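Long-range contacts in DegQ (Legionella fallonii, PDB 3PV2), which probably degrades misfolded proteins as a chaperone protease of the HtrA family, a self-compartmentizing enzyme that forms large 12-meric assemblies: residues Thr125-Val129 with Met241-Ala246; Ala274-Pro278 with Glu338-Lys342; Leu367-Ala371 with Ser394-Ala398; Pro381-Val385 with Leu440-Ser445. One frame throughout, in Å; residues are numbered along the deposited sequence.

How the contacts relate
From the N terminus, contact 1 closes first: it brings strand 127-131 of the first barrel of the trypsin-like domain against helix 239-252, which follows the second barrel. Contact 2 comes next in series and lies within the first PDZ domain, joining the loop after helix 269-274 to the hairpin of strands 332-339 and 342-349. Contacts 3 and 4 both belong to the second PDZ domain and cross along the chain, since 381-385 falls between the segments of contact 3 and 394-398 between those of contact 4. They reach the same sheet, with centres 23 Å apart; contacts 1 and 4 are the farthest separated, at 56 Å between centres.

Contact 1: residues Thr125-Val129 with Met241-Ala246; sequences TDLAV and MVKDVA
Leu127 touches Val242 and Val245, which stand on neighbouring turns of helix 239-252. Its CD1 methyl does most of the work, lying 3.9 Å from Val242 CG2 and equally far, 3.9 Å, from Val245 CB, while the other branch, Leu127 CD2, reaches Val242 CG2 at 4.0 Å. At one end of the contact the methyl of Met241 presses on Thr125: Met241 CE is 3.3 Å from Thr125 CG2, closer than carbons usually pack. The methionine arrives there with CG anti to the backbone N (chi1 -170°) and a straight second torsion, before a bend about the CG-SD bond (chi3 107°) swings CE onto the threonine. At the other end Val129 CG2 meets Ala246 CB at 4.2 Å, and at this small residue the two backbones come closer than they do at Leu127.

Behind this first shell, Ile92 of strand 90-93 touches Leu127, Val129 and Ala246, and Ile219 of the second barrel touches Val242, so the helix packs against both barrels. The hydroxyl of Thr125 is spent on Asp122, the residue that faces Asp126 and Leu127 in a G1 beta bulge. Asp126 points away from the helix and is hydrogen-bonded to His96, consistent with the Asp-His pair of a trypsin-like catalytic triad.

Every touching residue is buried, and the contact is made almost wholly by methyl and methine carbons, without hydrogen bonds between the segments. The helix is held here by apolar packing rather than by directed polar bonds, beside the turn that carries Asp126.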
loop_
_atom_site.group_PDB
_atom_site.type_symbol
_atom_site.label_atom_id
_atom_site.label_comp_id
_atom_site.label_asym_id
_atom_site.label_seq_id
_atom_site.Cartn_x
_atom_site.Cartn_y
_atom_site.Cartn_z
ATOM N N THR B 125 7.279 34.978 28.217
ATOM C CA THR B 125 7.968 35.963 27.378
ATOM C C THR B 125 9.181 35.383 26.640
ATOM O O THR B 125 9.861 36.112 25.898
ATOM C CB THR B 125 8.459 37.125 28.227
ATOM O OG1 THR B 125 9.236 36.606 29.297
ATOM C CG2 THR B 125 7.336 37.886 28.829
ATOM N N ASP B 126 9.441 34.087 26.848
ATOM C CA ASP B 126 10.599 33.387 26.308
ATOM C C ASP B 126 11.907 34.086 26.601
ATOM O O ASP B 126 12.739 34.221 25.693
ATOM C CB ASP B 126 10.455 33.157 24.776
ATOM C CG ASP B 126 11.426 32.083 24.260
ATOM O OD1 ASP B 126 11.956 31.298 25.087
ATOM O OD2 ASP B 126 11.692 32.041 23.062
ATOM N N LEU B 127 12.118 34.466 27.874
ATOM C CA LEU B 127 13.371 35.009 28.352
ATOM C C LEU B 127 13.958 34.194 29.484
ATOM O O LEU B 127 13.242 33.517 30.219
ATOM C CB LEU B 127 13.185 36.438 28.857
ATOM C CG LEU B 127 12.747 37.376 27.735
ATOM C CD1 LEU B 127 12.265 38.688 28.427
ATOM C CD2 LEU B 127 13.935 37.561 26.738
ATOM N N ALA B 128 15.285 34.245 29.611
ATOM C CA ALA B 128 15.972 33.598 30.720
ATOM C C ALA B 128 17.179 34.418 31.040
ATOM O O ALA B 128 17.738 35.045 30.173
ATOM C CB ALA B 128 16.365 32.225 30.368
ATOM N N VAL B 129 17.533 34.439 32.314
ATOM C CA VAL B 129 18.671 35.155 32.822
ATOM C C VAL B 129 19.662 34.119 33.340
ATOM O O VAL B 129 19.280 33.149 34.054
ATOM C CB VAL B 129 18.246 36.055 33.961
ATOM C CG1 VAL B 129 19.389 36.901 34.451
ATOM C CG2 VAL B 129 17.008 36.897 33.576
ATOM N N MET B 241 10.665 45.624 27.726
ATOM C CA MET B 241 10.110 44.492 28.407
ATOM C C MET B 241 11.195 43.566 28.932
ATOM O O MET B 241 11.079 43.053 30.062
ATOM C CB MET B 241 9.249 43.718 27.465
ATOM C CG MET B 241 8.444 42.676 28.128
ATOM S SD MET B 241 7.526 41.795 26.857
ATOM C CE MET B 241 8.457 40.266 26.851
ATOM N N VAL B 242 12.241 43.346 28.136
ATOM C CA VAL B 242 13.339 42.507 28.599
ATOM C C VAL B 242 13.943 43.023 29.915
ATOM O O VAL B 242 14.092 42.254 30.826
ATOM C CB VAL B 242 14.441 42.326 27.542
ATOM C CG1 VAL B 242 15.627 41.584 28.139
ATOM C CG2 VAL B 242 13.859 41.589 26.366
ATOM N N LYS B 243 14.274 44.304 29.996
ATOM C CA LYS B 243 14.810 44.941 31.217
ATOM C C LYS B 243 13.969 44.637 32.466
ATOM O O LYS B 243 14.493 44.343 33.555
ATOM C CB LYS B 243 14.829 46.476 31.087
ATOM C CG LYS B 243 15.860 47.095 30.122
ATOM C CD LYS B 243 16.010 48.671 30.237
ATOM C CE LYS B 243 14.715 49.431 30.674
ATOM N NZ LYS B 243 14.861 50.939 30.683
ATOM N N ASP B 244 12.656 44.700 32.309
ATOM C CA ASP B 244 11.812 44.557 33.463
ATOM C C ASP B 244 11.602 43.081 33.838
ATOM O O ASP B 244 11.576 42.743 35.047
ATOM C CB ASP B 244 10.557 45.396 33.276
ATOM C CG ASP B 244 10.906 46.901 33.025
ATOM O OD1 ASP B 244 11.938 47.190 32.351
ATOM O OD2 ASP B 244 10.177 47.807 33.503
ATOM N N VAL B 245 11.523 42.193 32.845
ATOM C CA VAL B 245 11.501 40.786 33.166
ATOM C C VAL B 245 12.843 40.376 33.845
ATOM O O VAL B 245 12.839 39.629 34.812
ATOM C CB VAL B 245 11.262 39.908 31.975
ATOM C CG1 VAL B 245 11.648 38.508 32.291
ATOM C CG2 VAL B 245 9.802 39.957 31.570
ATOM N N ALA B 246 13.970 40.866 33.346
ATOM C CA ALA B 246 15.267 40.484 33.929
ATOM C C ALA B 246 15.386 40.937 35.373
ATOM O O ALA B 246 15.939 40.220 36.164
ATOM C CB ALA B 246 16.477 41.049 33.151
#

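Contact 2: residues Ala274-Pro278 with Glu338-Lys342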
loop_
_atom_site.group_PDB
_atom_site.type_symbol
_atom_site.label_atom_id
_atom_site.label_comp_id
_atom_site.label_asym_id
_atom_site.label_seq_id
_atom_site.Cartn_x
_atom_site.Cartn_y
_atom_site.Cartn_z
ATOM N N ALA B 274 -15.380 58.360 17.832
ATOM C CA ALA B 274 -16.759 58.038 18.148
ATOM C C ALA B 274 -16.977 58.157 19.665
ATOM O O ALA B 274 -18.070 58.235 20.135
ATOM C CB ALA B 274 -17.068 56.625 17.690
ATOM N N MET B 275 -15.948 58.075 20.477
ATOM C CA MET B 275 -16.128 58.284 21.908
ATOM C C MET B 275 -15.912 59.714 22.405
ATOM O O MET B 275 -15.883 59.916 23.612
ATOM C CB MET B 275 -15.200 57.325 22.656
ATOM C CG MET B 275 -15.821 55.896 22.680
ATOM S SD MET B 275 -14.558 54.722 22.969
ATOM C CE MET B 275 -15.598 53.190 23.014
ATOM N N GLY B 276 -15.730 60.690 21.508
ATOM C CA GLY B 276 -15.673 62.074 21.921
ATOM C C GLY B 276 -14.280 62.663 22.095
ATOM O O GLY B 276 -14.129 63.694 22.742
ATOM N N TYR B 277 -13.278 62.009 21.528
ATOM C CA TYR B 277 -11.882 62.412 21.666
ATOM C C TYR B 277 -11.329 62.767 20.297
ATOM O O TYR B 277 -11.881 62.349 19.283
ATOM C CB TYR B 277 -11.079 61.273 22.282
ATOM C CG TYR B 277 -11.538 60.923 23.688
ATOM C CD1 TYR B 277 -12.498 59.967 23.917
ATOM C CD2 TYR B 277 -11.034 61.593 24.767
ATOM C CE1 TYR B 277 -12.918 59.678 25.213
ATOM C CE2 TYR B 277 -11.443 61.320 26.035
ATOM C CZ TYR B 277 -12.379 60.365 26.250
ATOM O OH TYR B 277 -12.782 60.115 27.514
ATOM N N PRO B 278 -10.250 63.545 20.252
ATOM C CA PRO B 278 -9.668 63.918 18.923
ATOM C C PRO B 278 -9.117 62.666 18.248
ATOM O O PRO B 278 -8.777 61.698 18.946
ATOM C CB PRO B 278 -8.476 64.815 19.278
ATOM C CG PRO B 278 -8.747 65.329 20.688
ATOM C CD PRO B 278 -9.582 64.231 21.372
ATOM N N GLU B 338 -9.343 58.663 31.216
ATOM C CA GLU B 338 -10.229 59.697 30.763
ATOM C C GLU B 338 -11.588 59.045 30.734
ATOM O O GLU B 338 -11.752 58.012 30.129
ATOM C CB GLU B 338 -9.900 60.158 29.340
ATOM C CG GLU B 338 -8.689 61.031 29.208
ATOM C CD GLU B 338 -8.944 62.457 29.586
ATOM O OE1 GLU B 338 -10.005 63.039 29.304
ATOM O OE2 GLU B 338 -8.042 63.026 30.188
ATOM N N ARG B 339 -12.573 59.662 31.348
ATOM C CA ARG B 339 -13.895 59.176 31.251
ATOM C C ARG B 339 -14.825 60.258 30.814
ATOM O O ARG B 339 -15.100 61.128 31.579
ATOM C CB ARG B 339 -14.348 58.626 32.623
ATOM C CG ARG B 339 -15.851 58.238 32.690
ATOM C CD ARG B 339 -16.243 57.628 34.121
ATOM N NE ARG B 339 -15.319 56.553 34.504
ATOM C CZ ARG B 339 -15.156 56.063 35.725
ATOM N NH1 ARG B 339 -15.856 56.528 36.753
ATOM N NH2 ARG B 339 -14.256 55.105 35.924
ATOM N N ASP B 340 -15.421 60.080 29.630
ATOM C CA ASP B 340 -16.209 61.145 28.945
ATOM C C ASP B 340 -15.458 62.495 29.031
ATOM O O ASP B 340 -16.016 63.464 29.452
ATOM C CB ASP B 340 -17.618 61.303 29.565
ATOM C CG ASP B 340 -18.419 59.975 29.604
ATOM O OD1 ASP B 340 -19.248 59.813 30.540
ATOM O OD2 ASP B 340 -18.180 59.101 28.735
ATOM N N ASN B 341 -14.178 62.478 28.706
ATOM C CA ASN B 341 -13.308 63.678 28.692
ATOM C C ASN B 341 -12.870 64.255 30.030
ATOM O O ASN B 341 -12.174 65.269 30.061
ATOM C CB ASN B 341 -13.913 64.762 27.804
ATOM C CG ASN B 341 -13.640 64.474 26.383
ATOM O OD1 ASN B 341 -14.458 63.912 25.691
ATOM N ND2 ASN B 341 -12.422 64.771 25.956
ATOM N N LYS B 342 -13.212 63.570 31.118
ATOM C CA LYS B 342 -12.798 64.033 32.412
ATOM C C LYS B 342 -11.781 63.082 32.998
ATOM O O LYS B 342 -11.985 61.870 33.019
ATOM C CB LYS B 342 -13.997 64.202 33.327
ATOM C CG LYS B 342 -14.860 65.389 32.911
ATOM C CD LYS B 342 -16.146 65.446 33.736
ATOM C CE LYS B 342 -17.338 65.861 32.887
ATOM N NZ LYS B 342 -17.708 64.757 31.929
HETATM O O HOH W 1 -14.385 57.870 27.776
#
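The ring of Tyr277 lies beneath the side-chain amide of Asn341 and points its hydroxyl into the turn that follows Glu338. Tyrosine and asparagine run in opposite directions, one over the other, with ring and amide planes 27° apart and the amide displaced toward the rim of one ring face. Glu338 approaches quite differently. Its chain comes in at a slant to the tyrosine, with CB 3.4 Å from Tyr277 OH, and then bends so that OE1 stands at the ring edge, 4.0 Å from Tyr277 CE2, the carboxylate plane perpendicular to the ring.

The phenol oxygen is the polar centre of the contact. Asn341 N donates to Tyr277 OH in a nearly straight bond of 3.0 Å (165° at the hydrogen). A water in the plane of the ring lies 2.8 Å from Tyr277 OH and accepts from Asp340 N at 3.1 Å, so the two central amides of the turn are both served, one directly and one through solvent. With CG beside its backbone N (chi1 -63°), the tyrosine extends across to the hairpin. Phe281 stacks with the same ring, and next to the turn Arg339 is turned away to a salt bridge with Asp304. On the other flank Met275 packs on Tyr447 of a second subunit.

Gly276, at positive phi, is the C-prime residue of a Schellman motif ending helix 269-274, while Arg339-Lys342 forms the type I' turn of a beta hairpin with a two-residue loop. The tyrosine thus ties a helix terminus to the hairpin of strands 332-339 and 342-349 in the first PDZ domain.

Contact 3: residues Leu367-Ala371 with Ser394-Ala398; sequences LYGLA and SENSA
Tyr368 reaches along the 394-398 turn with its CG anti to the backbone N (chi1 168°), which carries the ring from CB out past Ser397 to Asn396. CD2 is the first ring atom to meet the turn, 4.3 Å from Ser397 CB. Next, CE2 lies 3.9 Å from Asn396 ND2, and at the tip OH receives a weak hydrogen bond of 3.3 Å from Asn396 ND2. That nitrogen stands at the ring edge, in plane, while the amide as a whole is turned 71° against the ring. The stronger partner of the phenol is Glu357 of helix 353-362.

The asparagine is held from behind: Ser394 OG donates to Asn396 OD1 at 2.6 Å, nearly along the C=O axis, and so fixes which end of the amide faces the tyrosine. Gly369, having no side chain, lets Ser394 OG come within 3.6 Å of its CA. The backbones meet here too, Ser394 N donating to Gly369 O at 3.0 Å. Ser394 O in turn accepts from both N and OG of Ser397, the latter at 2.6 Å.

Ser397 is the N-cap of helix 398-402, its OG hydrogen-bonded to Trp400 N, the capping bond. The type II turn Leu367-Leu370 leads into strand 370-378, and Leu367 packs on helix 421-428. Segment 367-371, by sequence and position, is consistent with the carboxylate-binding loop of a PDZ domain, at the head of its peptide groove.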
loop_
_atom_site.group_PDB
_atom_site.type_symbol
_atom_site.label_atom_id
_atom_site.label_comp_id
_atom_site.label_asym_id
_atom_site.label_seq_id
_atom_site.Cartn_x
_atom_site.Cartn_y
_atom_site.Cartn_z
ATOM N N LEU B 367 -23.011 27.967 43.394
ATOM C CA LEU B 367 -23.337 28.308 41.976
ATOM C C LEU B 367 -22.131 28.870 41.246
ATOM O O LEU B 367 -22.240 29.212 40.044
ATOM C CB LEU B 367 -24.438 29.373 41.970
ATOM C CG LEU B 367 -25.766 28.901 42.674
ATOM C CD1 LEU B 367 -26.862 29.971 42.460
ATOM C CD2 LEU B 367 -26.238 27.481 42.190
ATOM N N TYR B 368 -21.003 29.016 41.964
ATOM C CA TYR B 368 -19.749 29.436 41.327
ATOM C C TYR B 368 -19.461 28.645 40.025
ATOM O O TYR B 368 -19.479 27.435 40.014
ATOM C CB TYR B 368 -18.541 29.306 42.295
ATOM C CG TYR B 368 -17.228 29.463 41.562
ATOM C CD1 TYR B 368 -16.700 30.740 41.305
ATOM C CD2 TYR B 368 -16.542 28.341 41.073
ATOM C CE1 TYR B 368 -15.509 30.909 40.583
ATOM C CE2 TYR B 368 -15.362 28.497 40.301
ATOM C CZ TYR B 368 -14.847 29.790 40.074
ATOM O OH TYR B 368 -13.662 29.922 39.339
ATOM N N GLY B 369 -19.163 29.366 38.931
ATOM C CA GLY B 369 -18.720 28.734 37.683
ATOM C C GLY B 369 -19.857 28.239 36.828
ATOM O O GLY B 369 -19.595 27.608 35.791
ATOM N N LEU B 370 -21.109 28.456 37.233
ATOM C CA LEU B 370 -22.232 27.984 36.425
ATOM C C LEU B 370 -22.846 29.137 35.619
ATOM O O LEU B 370 -23.100 30.227 36.192
ATOM C CB LEU B 370 -23.307 27.361 37.310
ATOM C CG LEU B 370 -22.820 26.163 38.232
ATOM C CD1 LEU B 370 -24.034 25.711 39.070
ATOM C CD2 LEU B 370 -22.146 24.987 37.429
ATOM N N ALA B 371 -23.070 28.892 34.325
ATOM C CA ALA B 371 -23.782 29.804 33.464
ATOM C C ALA B 371 -25.214 29.317 33.472
ATOM O O ALA B 371 -25.494 28.136 33.244
ATOM C CB ALA B 371 -23.159 29.776 32.000
ATOM N N SER B 394 -18.006 25.322 34.785
ATOM C CA SER B 394 -16.597 25.093 34.691
ATOM C C SER B 394 -16.255 23.808 35.417
ATOM O O SER B 394 -16.864 23.417 36.400
ATOM C CB SER B 394 -15.784 26.261 35.260
ATOM O OG SER B 394 -16.115 26.470 36.585
ATOM N N GLU B 395 -15.253 23.134 34.921
ATOM C CA GLU B 395 -14.844 21.901 35.532
ATOM C C GLU B 395 -14.208 22.090 36.917
ATOM O O GLU B 395 -14.140 21.137 37.669
ATOM C CB GLU B 395 -13.954 21.149 34.547
ATOM C CG GLU B 395 -14.739 21.044 33.243
ATOM C CD GLU B 395 -14.034 20.348 32.146
ATOM O OE1 GLU B 395 -14.201 20.810 30.981
ATOM O OE2 GLU B 395 -13.340 19.351 32.451
ATOM N N ASN B 396 -13.788 23.302 37.274
ATOM C CA ASN B 396 -13.370 23.555 38.641
ATOM C C ASN B 396 -14.565 23.899 39.610
ATOM O O ASN B 396 -14.380 24.316 40.725
ATOM C CB ASN B 396 -12.242 24.617 38.705
ATOM C CG ASN B 396 -12.720 26.027 38.327
ATOM O OD1 ASN B 396 -13.691 26.192 37.574
ATOM N ND2 ASN B 396 -12.068 27.049 38.889
ATOM N N SER B 397 -15.810 23.738 39.212
ATOM C CA SER B 397 -16.866 24.204 40.134
ATOM C C SER B 397 -17.345 23.134 41.083
ATOM O O SER B 397 -17.210 21.939 40.803
ATOM C CB SER B 397 -18.000 24.756 39.282
ATOM O OG SER B 397 -18.541 23.736 38.424
ATOM N N ALA B 398 -17.938 23.542 42.197
ATOM C CA ALA B 398 -18.586 22.632 43.068
ATOM C C ALA B 398 -19.740 21.926 42.387
ATOM O O ALA B 398 -20.002 20.750 42.642
ATOM C CB ALA B 398 -19.019 23.339 44.316
#

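Contact 4: residues Pro381-Val385 with Leu440-Ser445; sequences PHGNV and LRGPGS
His382 and Gly442 share the hydrogen bond that joins the two segments. His382 NE2 donates to Gly442 O over 2.6 Å, almost straight at 168°, and the oxygen lies exactly in the imidazole plane while the nitrogen lies in the plane of the carbonyl. This double coplanarity settles the rotation of the ring. The neighbouring ring carbon follows the same turn, His382 CE1 lying 3.1 Å from Pro443 O.

The faces of the imidazole are occupied by carbon. Over one, Leu440 CD2 makes a CH-pi contact, 3.8 Å from the centroid and 12° off the normal. On the opposite face sits Pro381 CD, of a cis proline, displaced toward the rim.

Apolar packing continues on both sides of the histidine. Val385 and Leu440 meet end on, and Val385 CG2 is 3.4 Å from Leu440 CD2, a close approach, though the exact placing of this leucine is less certain; Leu440 CD2 thus touches both the ring and the valine. Farther out the prolines meet loosely, Pro381 CD 4.5 Å from Pro443 CB. Ile411 of strand 409-413 lies against both Val385 and Leu440, so both are buried against the sheet. Gln288 of a neighbouring subunit packs on His382, so the contact also borders an interface of the assembly.

Arg441-Gly444 is a type II' turn with glycine at its second position, as befits a beta hairpin with a two-residue loop. The histidine links this hairpin of strands 435-441 and 444-450 to the loop between strands 370-378 and 384-393, joining two hairpin ends of the second PDZ domain's antiparallel sheet.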
loop_
_atom_site.group_PDB
_atom_site.type_symbol
_atom_site.label_atom_id
_atom_site.label_comp_id
_atom_site.label_asym_id
_atom_site.label_seq_id
_atom_site.Cartn_x
_atom_site.Cartn_y
_atom_site.Cartn_z
ATOM N N PRO B 381 -40.897 13.340 28.188
ATOM C CA PRO B 381 -42.179 12.974 28.799
ATOM C C PRO B 381 -42.418 13.689 30.123
ATOM O O PRO B 381 -43.269 13.250 30.894
ATOM C CB PRO B 381 -42.003 11.471 29.060
ATOM C CG PRO B 381 -40.464 11.237 29.058
ATOM C CD PRO B 381 -39.810 12.564 28.809
ATOM N N HIS B 382 -41.693 14.779 30.389
ATOM C CA HIS B 382 -41.800 15.435 31.700
ATOM C C HIS B 382 -42.971 16.424 31.814
ATOM O O HIS B 382 -43.188 16.977 32.874
ATOM C CB HIS B 382 -40.558 16.232 32.020
ATOM C CG HIS B 382 -39.279 15.471 31.903
ATOM N ND1 HIS B 382 -38.867 14.552 32.846
ATOM C CD2 HIS B 382 -38.267 15.572 31.000
ATOM C CE1 HIS B 382 -37.679 14.082 32.494
ATOM N NE2 HIS B 382 -37.289 14.700 31.389
ATOM N N GLY B 383 -43.681 16.714 30.736
ATOM C CA GLY B 383 -44.688 17.788 30.755
ATOM C C GLY B 383 -44.065 19.160 30.682
ATOM O O GLY B 383 -43.009 19.299 30.141
ATOM N N ASN B 384 -44.710 20.159 31.259
ATOM C CA ASN B 384 -44.170 21.479 31.271
ATOM C C ASN B 384 -42.991 21.660 32.322
ATOM O O ASN B 384 -43.201 21.544 33.532
ATOM C CB ASN B 384 -45.233 22.513 31.509
ATOM C CG ASN B 384 -44.703 23.907 31.118
ATOM O OD1 ASN B 384 -43.872 23.995 30.194
ATOM N ND2 ASN B 384 -45.085 24.950 31.838
ATOM N N VAL B 385 -41.771 21.824 31.834
ATOM C CA VAL B 385 -40.565 21.950 32.659
ATOM C C VAL B 385 -40.265 23.433 32.877
ATOM O O VAL B 385 -40.033 24.156 31.902
ATOM C CB VAL B 385 -39.389 21.228 32.003
ATOM C CG1 VAL B 385 -38.119 21.457 32.790
ATOM C CG2 VAL B 385 -39.672 19.722 31.995
ATOM N N LEU B 440 -33.005 17.737 35.777
ATOM C CA LEU B 440 -33.589 16.946 34.716
ATOM C C LEU B 440 -32.507 16.879 33.660
ATOM O O LEU B 440 -31.899 17.899 33.309
ATOM C CB LEU B 440 -34.814 17.661 34.151
ATOM C CG LEU B 440 -36.233 17.132 34.379
ATOM C CD1 LEU B 440 -36.559 16.717 35.841
ATOM C CD2 LEU B 440 -37.291 18.043 33.804
ATOM N N ARG B 441 -32.290 15.681 33.120
ATOM C CA ARG B 441 -31.289 15.496 32.112
ATOM C C ARG B 441 -31.911 14.565 31.054
ATOM O O ARG B 441 -32.137 13.373 31.310
ATOM C CB ARG B 441 -30.035 14.838 32.725
ATOM C CG ARG B 441 -29.016 14.370 31.620
ATOM C CD ARG B 441 -27.579 14.057 32.160
ATOM N NE ARG B 441 -27.176 14.965 33.260
ATOM C CZ ARG B 441 -26.203 14.722 34.117
ATOM N NH1 ARG B 441 -25.545 13.566 34.056
ATOM N NH2 ARG B 441 -25.916 15.619 35.073
ATOM N N GLY B 442 -32.198 15.133 29.913
ATOM C CA GLY B 442 -33.015 14.442 28.883
ATOM C C GLY B 442 -34.276 13.811 29.443
ATOM O O GLY B 442 -35.123 14.510 29.908
ATOM N N PRO B 443 -34.400 12.501 29.396
ATOM C CA PRO B 443 -35.678 11.925 29.822
ATOM C C PRO B 443 -35.681 11.560 31.276
ATOM O O PRO B 443 -36.741 11.174 31.786
ATOM C CB PRO B 443 -35.794 10.645 28.965
ATOM C CG PRO B 443 -34.371 10.211 28.754
ATOM C CD PRO B 443 -33.471 11.463 28.921
ATOM N N GLY B 444 -34.529 11.698 31.956
ATOM C CA GLY B 444 -34.462 11.299 33.367
ATOM C C GLY B 444 -34.169 12.471 34.310
ATOM O O GLY B 444 -34.214 13.610 33.938
ATOM N N SER B 445 -33.882 12.168 35.547
ATOM C CA SER B 445 -33.713 13.176 36.573
ATOM C C SER B 445 -32.818 12.585 37.598
ATOM O O SER B 445 -32.754 11.380 37.723
ATOM C CB SER B 445 -35.065 13.510 37.182
ATOM O OG SER B 445 -35.839 14.382 36.352
#